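PDB 2CYA: tyrosine--tRNA ligase from Aeropyrum pernix, which probably activates tyrosine with ATP to form Tyr-AMP and then transfers the tyrosyl group to the acceptor end of tRNA(Tyr). Local coordinates for residues A[53-57]-A[282-286]; A[129-134]-A[167-171]; A[141-145]-A[192-196]; A[291-295]-A[325-330]. All blocks are in the same frame, centred on the assembly; numbering follows the deposited sequence.

Contact 1 (A[53-57]-A[282-286]); sequences LVWMY and YILFA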
# COMPACT_ATOMS: atom_id res chain seq x y z
N LEU A 53 -28.31 -11.33 -1.73
CA LEU A 53 -29.37 -11.39 -0.72
C LEU A 53 -28.95 -12.33 0.42
O LEU A 53 -29.27 -12.09 1.58
CB LEU A 53 -30.70 -11.84 -1.35
CG LEU A 53 -31.47 -10.87 -2.27
CD1 LEU A 53 -32.71 -11.56 -2.84
CD2 LEU A 53 -31.89 -9.61 -1.48
N VAL A 54 -28.21 -13.38 0.08
CA VAL A 54 -27.74 -14.33 1.09
C VAL A 54 -26.94 -13.62 2.18
O VAL A 54 -27.18 -13.84 3.37
CB VAL A 54 -26.84 -15.44 0.49
CG1 VAL A 54 -26.36 -16.36 1.60
CG2 VAL A 54 -27.61 -16.24 -0.57
N TRP A 55 -25.98 -12.76 1.80
CA TRP A 55 -25.25 -12.10 2.87
C TRP A 55 -26.06 -10.96 3.50
O TRP A 55 -25.86 -10.62 4.67
CB TRP A 55 -23.87 -11.61 2.40
CG TRP A 55 -23.81 -10.60 1.29
CD1 TRP A 55 -23.45 -10.82 -0.01
CD2 TRP A 55 -24.01 -9.18 1.42
NE1 TRP A 55 -23.40 -9.62 -0.70
CE2 TRP A 55 -23.74 -8.60 0.16
CE3 TRP A 55 -24.39 -8.35 2.49
CZ2 TRP A 55 -23.82 -7.22 -0.07
CZ3 TRP A 55 -24.47 -6.98 2.27
CH2 TRP A 55 -24.19 -6.43 0.99
N MET A 56 -27.02 -10.39 2.76
CA MET A 56 -27.84 -9.34 3.34
C MET A 56 -28.71 -9.94 4.46
O MET A 56 -28.87 -9.34 5.52
CB MET A 56 -28.72 -8.68 2.27
CG MET A 56 -27.93 -7.85 1.25
SD MET A 56 -28.98 -7.25 -0.10
CE MET A 56 -27.78 -6.27 -1.10
N TYR A 57 -29.25 -11.13 4.24
CA TYR A 57 -30.07 -11.79 5.25
C TYR A 57 -29.22 -12.13 6.47
O TYR A 57 -29.70 -12.10 7.61
CB TYR A 57 -30.70 -13.08 4.69
CG TYR A 57 -31.72 -12.84 3.58
CD1 TYR A 57 -32.54 -11.70 3.58
CD2 TYR A 57 -31.90 -13.78 2.57
CE1 TYR A 57 -33.51 -11.51 2.61
CE2 TYR A 57 -32.87 -13.60 1.59
CZ TYR A 57 -33.68 -12.47 1.62
OH TYR A 57 -34.66 -12.31 0.65
N TYR A 282 -31.03 -21.16 0.07
CA TYR A 282 -30.42 -19.96 0.63
C TYR A 282 -31.20 -18.66 0.56
O TYR A 282 -30.95 -17.75 1.35
CB TYR A 282 -29.04 -19.76 0.00
CG TYR A 282 -28.10 -20.92 0.28
CD1 TYR A 282 -27.98 -21.44 1.57
CD2 TYR A 282 -27.34 -21.50 -0.74
CE1 TYR A 282 -27.14 -22.51 1.84
CE2 TYR A 282 -26.50 -22.57 -0.48
CZ TYR A 282 -26.40 -23.07 0.82
OH TYR A 282 -25.52 -24.09 1.12
N ILE A 283 -32.14 -18.57 -0.37
CA ILE A 283 -32.93 -17.37 -0.51
C ILE A 283 -34.41 -17.56 -0.16
O ILE A 283 -34.94 -16.86 0.70
CB ILE A 283 -32.79 -16.82 -1.94
CG1 ILE A 283 -31.34 -16.43 -2.21
CG2 ILE A 283 -33.71 -15.63 -2.12
CD1 ILE A 283 -31.09 -15.96 -3.61
N LEU A 284 -35.09 -18.52 -0.80
CA LEU A 284 -36.52 -18.69 -0.52
C LEU A 284 -36.80 -19.20 0.89
O LEU A 284 -37.59 -18.60 1.60
CB LEU A 284 -37.17 -19.59 -1.58
CG LEU A 284 -37.07 -19.14 -3.05
CD1 LEU A 284 -37.76 -20.18 -3.93
CD2 LEU A 284 -37.72 -17.75 -3.25
N PHE A 285 -36.14 -20.27 1.31
CA PHE A 285 -36.38 -20.78 2.66
C PHE A 285 -35.61 -20.02 3.76
O PHE A 285 -35.65 -20.39 4.93
CB PHE A 285 -36.05 -22.28 2.74
CG PHE A 285 -37.15 -23.16 2.21
CD1 PHE A 285 -37.15 -23.59 0.89
CD2 PHE A 285 -38.20 -23.53 3.04
CE1 PHE A 285 -38.19 -24.38 0.40
CE2 PHE A 285 -39.24 -24.32 2.55
CZ PHE A 285 -39.23 -24.74 1.23
N ALA A 286 -34.90 -18.97 3.36
CA ALA A 286 -34.17 -18.17 4.33
C ALA A 286 -35.24 -17.49 5.19
O ALA A 286 -35.03 -17.21 6.37
CB ALA A 286 -33.33 -17.12 3.61
O HOH W 1 -36.29 -14.49 0.92

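Contact 2 (A[129-134]-A[167-171]); sequences LVIRVA and LMQVS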
# COMPACT_ATOMS: atom_id res chain seq x y z
N LEU A 129 -1.73 1.07 9.43
CA LEU A 129 -2.05 -0.36 9.67
C LEU A 129 -1.76 -1.17 8.43
O LEU A 129 -1.29 -2.31 8.51
CB LEU A 129 -3.54 -0.56 10.03
CG LEU A 129 -4.00 -0.66 11.48
CD1 LEU A 129 -5.54 -0.73 11.53
CD2 LEU A 129 -3.41 -1.91 12.13
N VAL A 130 -2.07 -0.63 7.26
CA VAL A 130 -1.77 -1.37 6.05
C VAL A 130 -0.27 -1.69 6.02
O VAL A 130 0.14 -2.77 5.58
CB VAL A 130 -2.17 -0.57 4.80
CG1 VAL A 130 -1.56 -1.19 3.57
CG2 VAL A 130 -3.70 -0.55 4.69
N ILE A 131 0.55 -0.76 6.49
CA ILE A 131 1.99 -0.99 6.51
C ILE A 131 2.41 -2.00 7.58
O ILE A 131 3.21 -2.90 7.33
CB ILE A 131 2.76 0.32 6.70
CG1 ILE A 131 2.59 1.19 5.46
CG2 ILE A 131 4.24 0.02 6.92
CD1 ILE A 131 3.30 2.50 5.55
N ARG A 132 1.88 -1.85 8.79
CA ARG A 132 2.22 -2.78 9.84
C ARG A 132 1.79 -4.20 9.45
O ARG A 132 2.50 -5.19 9.72
CB ARG A 132 1.60 -2.32 11.14
CG ARG A 132 2.32 -1.10 11.70
CD ARG A 132 1.51 -0.39 12.74
NE ARG A 132 0.87 -1.35 13.62
CZ ARG A 132 -0.25 -1.10 14.29
NH1 ARG A 132 -0.84 0.09 14.18
NH2 ARG A 132 -0.78 -2.05 15.06
N VAL A 133 0.65 -4.32 8.78
CA VAL A 133 0.20 -5.63 8.35
C VAL A 133 1.15 -6.18 7.29
O VAL A 133 1.49 -7.35 7.33
CB VAL A 133 -1.23 -5.59 7.75
CG1 VAL A 133 -1.53 -6.93 7.11
CG2 VAL A 133 -2.26 -5.30 8.86
N ALA A 134 1.57 -5.34 6.35
CA ALA A 134 2.47 -5.78 5.30
C ALA A 134 3.83 -6.23 5.85
O ALA A 134 4.51 -7.04 5.23
CB ALA A 134 2.66 -4.68 4.27
N LEU A 167 -4.08 -6.75 1.83
CA LEU A 167 -3.48 -5.97 2.90
C LEU A 167 -4.53 -4.97 3.40
O LEU A 167 -4.72 -4.80 4.60
CB LEU A 167 -2.24 -5.23 2.37
CG LEU A 167 -0.82 -5.78 2.61
CD1 LEU A 167 -0.83 -7.27 2.84
CD2 LEU A 167 0.09 -5.40 1.41
N MET A 168 -5.23 -4.35 2.46
CA MET A 168 -6.28 -3.39 2.81
C MET A 168 -7.48 -4.09 3.43
O MET A 168 -8.11 -3.55 4.33
CB MET A 168 -6.73 -2.62 1.56
CG MET A 168 -5.73 -1.52 1.13
SD MET A 168 -6.23 -0.74 -0.40
CE MET A 168 -7.79 0.08 0.15
N GLN A 169 -7.81 -5.28 2.92
CA GLN A 169 -8.94 -6.03 3.44
C GLN A 169 -8.71 -6.33 4.92
O GLN A 169 -9.56 -6.02 5.76
CB GLN A 169 -9.14 -7.32 2.64
CG GLN A 169 -10.42 -8.07 3.01
CD GLN A 169 -10.97 -8.92 1.86
OE1 GLN A 169 -10.29 -9.16 0.86
NE2 GLN A 169 -12.22 -9.38 2.01
N VAL A 170 -7.55 -6.88 5.24
CA VAL A 170 -7.20 -7.19 6.62
C VAL A 170 -7.17 -5.90 7.46
O VAL A 170 -7.64 -5.87 8.61
CB VAL A 170 -5.81 -7.87 6.70
CG1 VAL A 170 -5.39 -8.04 8.14
CG2 VAL A 170 -5.86 -9.23 6.00
N SER A 171 -6.63 -4.82 6.90
CA SER A 171 -6.56 -3.58 7.65
C SER A 171 -7.93 -2.98 7.93
O SER A 171 -8.10 -2.30 8.93
CB SER A 171 -5.68 -2.56 6.91
OG SER A 171 -4.36 -3.06 6.80

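Contact 3 (A[141-145]-A[192-196]); sequences RVRRA and MLARD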
# COMPACT_ATOMS: atom_id res chain seq x y z
N ARG A 141 3.24 -15.46 1.86
CA ARG A 141 2.04 -15.56 2.68
C ARG A 141 0.92 -14.75 2.02
O ARG A 141 -0.20 -15.23 1.87
CB ARG A 141 2.29 -15.05 4.10
CG ARG A 141 1.05 -15.09 5.00
CD ARG A 141 0.60 -16.52 5.24
NE ARG A 141 -0.74 -16.62 5.84
CZ ARG A 141 -1.88 -16.52 5.15
NH1 ARG A 141 -1.85 -16.30 3.84
NH2 ARG A 141 -3.04 -16.69 5.76
N VAL A 142 1.24 -13.52 1.61
CA VAL A 142 0.26 -12.64 0.97
C VAL A 142 -0.15 -13.17 -0.39
O VAL A 142 -1.27 -12.97 -0.83
CB VAL A 142 0.81 -11.21 0.78
CG1 VAL A 142 -0.17 -10.38 -0.05
CG2 VAL A 142 1.04 -10.55 2.14
N ARG A 143 0.77 -13.84 -1.07
CA ARG A 143 0.46 -14.36 -2.39
C ARG A 143 -0.48 -15.55 -2.32
O ARG A 143 -1.29 -15.77 -3.22
CB ARG A 143 1.74 -14.73 -3.14
CG ARG A 143 1.58 -14.74 -4.65
CD ARG A 143 2.93 -14.73 -5.34
NE ARG A 143 2.81 -14.73 -6.80
CZ ARG A 143 3.83 -14.69 -7.64
NH1 ARG A 143 5.08 -14.66 -7.16
NH2 ARG A 143 3.63 -14.69 -8.95
N ARG A 144 -0.39 -16.34 -1.25
CA ARG A 144 -1.29 -17.48 -1.16
C ARG A 144 -2.64 -17.04 -0.61
O ARG A 144 -3.47 -17.87 -0.23
CB ARG A 144 -0.67 -18.63 -0.32
CG ARG A 144 -0.69 -18.49 1.20
CD ARG A 144 -0.04 -19.72 1.84
NE ARG A 144 0.02 -19.66 3.30
CZ ARG A 144 -1.00 -19.89 4.12
NH1 ARG A 144 -2.20 -20.21 3.64
NH2 ARG A 144 -0.83 -19.81 5.43
N ALA A 145 -2.86 -15.73 -0.59
CA ALA A 145 -4.12 -15.16 -0.13
C ALA A 145 -4.83 -14.53 -1.33
O ALA A 145 -5.87 -13.89 -1.20
CB ALA A 145 -3.87 -14.09 0.94
N MET A 192 -8.31 -15.55 6.57
CA MET A 192 -7.31 -16.39 7.21
C MET A 192 -6.03 -15.59 7.43
O MET A 192 -5.36 -15.74 8.44
CB MET A 192 -6.99 -17.64 6.37
CG MET A 192 -8.18 -18.61 6.26
SD MET A 192 -8.90 -18.99 7.90
CE MET A 192 -7.77 -20.32 8.40
N LEU A 193 -5.69 -14.74 6.48
CA LEU A 193 -4.51 -13.90 6.61
C LEU A 193 -4.72 -12.97 7.80
O LEU A 193 -3.79 -12.70 8.57
CB LEU A 193 -4.32 -13.07 5.34
CG LEU A 193 -3.18 -12.04 5.41
CD1 LEU A 193 -1.86 -12.75 5.74
CD2 LEU A 193 -3.10 -11.29 4.09
N ALA A 194 -5.93 -12.44 7.96
CA ALA A 194 -6.20 -11.52 9.08
C ALA A 194 -6.00 -12.26 10.40
O ALA A 194 -5.38 -11.75 11.33
CB ALA A 194 -7.62 -10.97 9.00
N ARG A 195 -6.54 -13.48 10.47
CA ARG A 195 -6.43 -14.29 11.69
C ARG A 195 -4.99 -14.67 11.98
O ARG A 195 -4.57 -14.71 13.13
CB ARG A 195 -7.28 -15.57 11.57
CG ARG A 195 -8.79 -15.33 11.63
CD ARG A 195 -9.56 -16.61 11.33
NE ARG A 195 -9.20 -17.71 12.24
CZ ARG A 195 -9.62 -17.81 13.50
NH1 ARG A 195 -10.42 -16.88 14.04
NH2 ARG A 195 -9.23 -18.84 14.23
N ASP A 196 -4.22 -14.95 10.93
CA ASP A 196 -2.83 -15.35 11.10
C ASP A 196 -1.93 -14.21 11.53
O ASP A 196 -0.84 -14.42 12.03
CB ASP A 196 -2.24 -15.91 9.81
CG ASP A 196 -2.60 -17.36 9.59
OD1 ASP A 196 -3.10 -17.99 10.54
OD2 ASP A 196 -2.36 -17.86 8.47

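Contact 4 (A[291-295]-A[325-330]); sequences TLRVD and DLKNAV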
# COMPACT_ATOMS: atom_id res chain seq x y z
N THR A 291 -43.07 -21.35 2.47
CA THR A 291 -43.66 -22.56 1.91
C THR A 291 -43.51 -22.56 0.40
O THR A 291 -43.75 -21.54 -0.24
CB THR A 291 -45.16 -22.60 2.21
OG1 THR A 291 -45.40 -22.21 3.56
CG2 THR A 291 -45.69 -23.99 1.98
N LEU A 292 -43.13 -23.70 -0.18
CA LEU A 292 -43.02 -23.79 -1.63
C LEU A 292 -44.10 -24.73 -2.18
O LEU A 292 -43.99 -25.95 -2.06
CB LEU A 292 -41.63 -24.31 -2.05
CG LEU A 292 -41.38 -24.31 -3.56
CD1 LEU A 292 -41.22 -22.88 -4.06
CD2 LEU A 292 -40.14 -25.11 -3.90
N ARG A 293 -45.14 -24.16 -2.77
CA ARG A 293 -46.25 -24.93 -3.34
C ARG A 293 -45.87 -25.43 -4.74
O ARG A 293 -45.55 -24.63 -5.62
CB ARG A 293 -47.49 -24.03 -3.42
CG ARG A 293 -48.67 -24.61 -4.20
CD ARG A 293 -49.69 -23.52 -4.53
NE ARG A 293 -50.18 -22.86 -3.32
CZ ARG A 293 -50.84 -21.70 -3.31
NH1 ARG A 293 -51.08 -21.06 -4.45
NH2 ARG A 293 -51.25 -21.18 -2.16
N VAL A 294 -45.92 -26.75 -4.96
CA VAL A 294 -45.57 -27.32 -6.27
C VAL A 294 -46.63 -28.26 -6.84
O VAL A 294 -47.36 -28.91 -6.09
CB VAL A 294 -44.24 -28.11 -6.19
CG1 VAL A 294 -43.82 -28.53 -7.59
CG2 VAL A 294 -43.17 -27.27 -5.54
N ASP A 295 -46.69 -28.34 -8.17
CA ASP A 295 -47.65 -29.21 -8.85
C ASP A 295 -47.10 -30.62 -9.09
O ASP A 295 -47.86 -31.55 -9.38
CB ASP A 295 -48.05 -28.60 -10.20
CG ASP A 295 -49.02 -27.45 -10.05
OD1 ASP A 295 -48.70 -26.47 -9.33
OD2 ASP A 295 -50.11 -27.52 -10.65
N ASP A 325 -40.74 -28.84 -12.71
CA ASP A 325 -41.71 -28.44 -11.70
C ASP A 325 -41.06 -27.58 -10.62
O ASP A 325 -41.69 -26.68 -10.07
CB ASP A 325 -42.37 -29.67 -11.06
CG ASP A 325 -43.45 -30.28 -11.94
OD1 ASP A 325 -44.31 -29.52 -12.46
OD2 ASP A 325 -43.44 -31.53 -12.09
N LEU A 326 -39.80 -27.89 -10.31
CA LEU A 326 -39.07 -27.13 -9.31
C LEU A 326 -38.80 -25.74 -9.89
O LEU A 326 -39.04 -24.73 -9.24
CB LEU A 326 -37.74 -27.84 -8.97
CG LEU A 326 -36.84 -27.17 -7.92
CD1 LEU A 326 -37.48 -27.24 -6.54
CD2 LEU A 326 -35.50 -27.87 -7.90
N LYS A 327 -38.34 -25.71 -11.14
CA LYS A 327 -38.05 -24.46 -11.85
C LYS A 327 -39.21 -23.46 -11.76
O LYS A 327 -39.03 -22.33 -11.31
CB LYS A 327 -37.77 -24.73 -13.32
CG LYS A 327 -36.55 -25.56 -13.63
CD LYS A 327 -35.35 -24.71 -13.87
CE LYS A 327 -34.28 -25.46 -14.67
NZ LYS A 327 -34.73 -25.82 -16.05
N ASN A 328 -40.39 -23.88 -12.21
CA ASN A 328 -41.56 -23.01 -12.20
C ASN A 328 -41.88 -22.49 -10.83
O ASN A 328 -42.14 -21.30 -10.66
CB ASN A 328 -42.80 -23.74 -12.73
CG ASN A 328 -42.90 -23.72 -14.23
OD1 ASN A 328 -43.80 -24.32 -14.81
ND2 ASN A 328 -41.97 -23.02 -14.88
N ALA A 329 -41.87 -23.38 -9.84
CA ALA A 329 -42.19 -23.01 -8.47
C ALA A 329 -41.16 -22.06 -7.89
O ALA A 329 -41.51 -21.14 -7.15
CB ALA A 329 -42.29 -24.27 -7.59
N VAL A 330 -39.89 -22.28 -8.20
CA VAL A 330 -38.84 -21.42 -7.68
C VAL A 330 -38.94 -20.07 -8.38
O VAL A 330 -38.84 -19.03 -7.74
CB VAL A 330 -37.44 -22.07 -7.88
CG1 VAL A 330 -36.32 -21.02 -7.80
CG2 VAL A 330 -37.23 -23.15 -6.81

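Contact 1 (A[53-57]-A[282-286])
Apolar packing between V54 and the pair Y282 and I283 opens this contact, a worked example of how a helix of a catalytic core is joined to a later helical region. V54 puts its CG2, the methyl lying beside the backbone N, against two neighbours: CG2 is 3.8 Å from CB of Y282 and 4.1 Å from CG1 of I283, whose side chain V54 crosses at about a right angle. The phenol of Y282 leads away, leaving its CB to do the touching. L53 adds a looser contact, its CD1 lying 4.3 Å from CG2 of I283.

The aromatic ring of Y57 forms the second group. Its CG stands anti to the carbonyl carbon (chi1 -66°), which places the ring beside 282-286, where CD2 lies 3.8 Å from CB of A286. The carbonyl oxygen of Y282 sits at the ring edge.

The polar link is indirect. One water lies 2.7 Å from OH of Y57 and donates to O of I283 at 2.7 Å, bridging the segments where the helix 275-284 is giving out.

Around this joint, L53 and Y57 also pack on helix 323-346, V54 touches T211 of strand 207-211, and M56 faces helix 88-104. Helix 51-64 of the class I nucleotide-binding fold thus meets the later helices directly, a few residues from H49 and W52, which probably bind ATP.

Contact 2 (A[129-134]-A[167-171])
S171 and V130 meet where two helices cross at 113° with their axes 8.8 Å apart. From S171 the path across is short. Its CB lies 3.6 Å from CG2 of V130, and OG, placed anti to the carbonyl carbon (chi1 -62°), goes on to within 3.2 Å of CA of V130 and 3.7 Å of CG2 of V133. The hydroxyl makes no hydrogen bond to the facing helix; it donates back to O of L167 at 2.8 Å, tilted 33° from that carbonyl plane. N of S171 reaches the same oxygen from the opposite face, and two donors therefore grip it.

This is the familiar way in which a buried serine permits close helix packing, its proton spent on its own helix. Here it joins helix 124-135 to helix 161-175 of the class I synthetase core; the latter carries Q169, predicted to bind tyrosine and hydrogen-bonded to Q187. With an alanine at S171, O of L167 would probably lose one of its donors, and V130 and V133 the hydroxyl they pack on.

Flanking the serine, CG1 of V133 lies 4.1 Å from CG1 of V170, and CB of A134 is 3.9 Å from CD2 of L167. A134 and L167 also pack on A160 and I164 of the second subunit.

Contact 3 (A[141-145]-A[192-196])
A145 and L193 mark the nearest backbone approach, CA to CA 6.9 Å, where the chain has just left helix 139-143 and passes beside helix 188-198. Across that gap the main reach is made by R141, whose guanidinium lies between an apolar and a charged neighbour. With CG anti to the backbone N (chi1 178°) and a bend at chi2, its chain slides past L193 in the opposite direction. CD1 of L193 sits over the centre of one guanidinium face, 3.8 Å above the plane, while NH2 of R144 lies over the opposite face, toward its rim.

The edge of the R141 group serves D196. NH2 donates to OD2 of D196 at 3.0 Å with an N-H...O angle of 153°, and NE adds a weak bond to the same oxygen. Although OD2 is close to the guanidinium plane, the two flat groups stand 76° apart, and NH2 meets OD2 from above the carboxylate plane. R144 completes the salt-bridge network with a long link to OD2 from its NH2. Replacing R141 by a leucine would probably cost D196 its two bonds from R141, leaving the long link to R144 on this segment, and uncover CD1 of L193.

Beside the charged groups, CB of A145 touches CD2 of L193; the L193 side chain also packs on V170 of helix 161-175, which carries Q169, predicted to bind tyrosine. One carboxylate oxygen therefore faces two arginines, and its negative charge probably offsets the cost of bringing the two guanidinium groups so close, while the leucine supplies an apolar floor on the inner side.

Contact 4 (A[291-295]-A[325-330])
V294 and A329 set the register of a short strand end against a helix, and the pair illustrates how a small residue lets a strand lie close to a helix surface. The two methyls of V294 divide the work. CG2, anti to the carbonyl carbon, lies 3.7 Å from CB of A329, whereas CG1, anti to the backbone N (chi1 -173°), reaches one turn back along the helix to sit 3.9 Å from CB of D325, a side chain that V294 crosses at a slant.

Two residues earlier on the same side of the strand, L292 points to the helix as well. Its CD1 lies 3.6 Å from O of A329 and 3.9 Å from CB of A329, while CD2 turns to CD1 of L326 at 4.3 Å. L326 starts away from the strand, but its end comes back to meet the leucine. From R293, in between, the backbone O lies 3.8 Å from CB of A329.

The strand pairs through L292 and V294 with Y306 and V304, forming a small two-stranded antiparallel sheet against helix 323-346; L312 of helix 309-317 closes over L292 and L326. No hydrogen bond or salt bridge crosses between the two segments: the carboxylates of D295 and D325, probably both negative, do not meet, and the join rests on apolar packing.

How the contacts relate
Read from the N terminus, the chain first enters contact 1 at 53-57, and the long loop that this contact closes at 282-286 contains both contact 2 and contact 3. Those two cross: their segments alternate, 129-134, 141-145, 167-171, 192-196, and they touch where V170 packs on L193 and A194 and where L167 meets V142. Contact 2 joins helix 124-135 to 161-175, contact 3 joins 139-143 to 188-198, and the V170 packing links the pairs on the side reaching the second subunit. Contact 4 follows in series, after contact 1 has closed, with centres about 17 Å apart and packing through F285 on L292. It lies across the chain's centre from contacts 2 and 3, among the C-terminal helices.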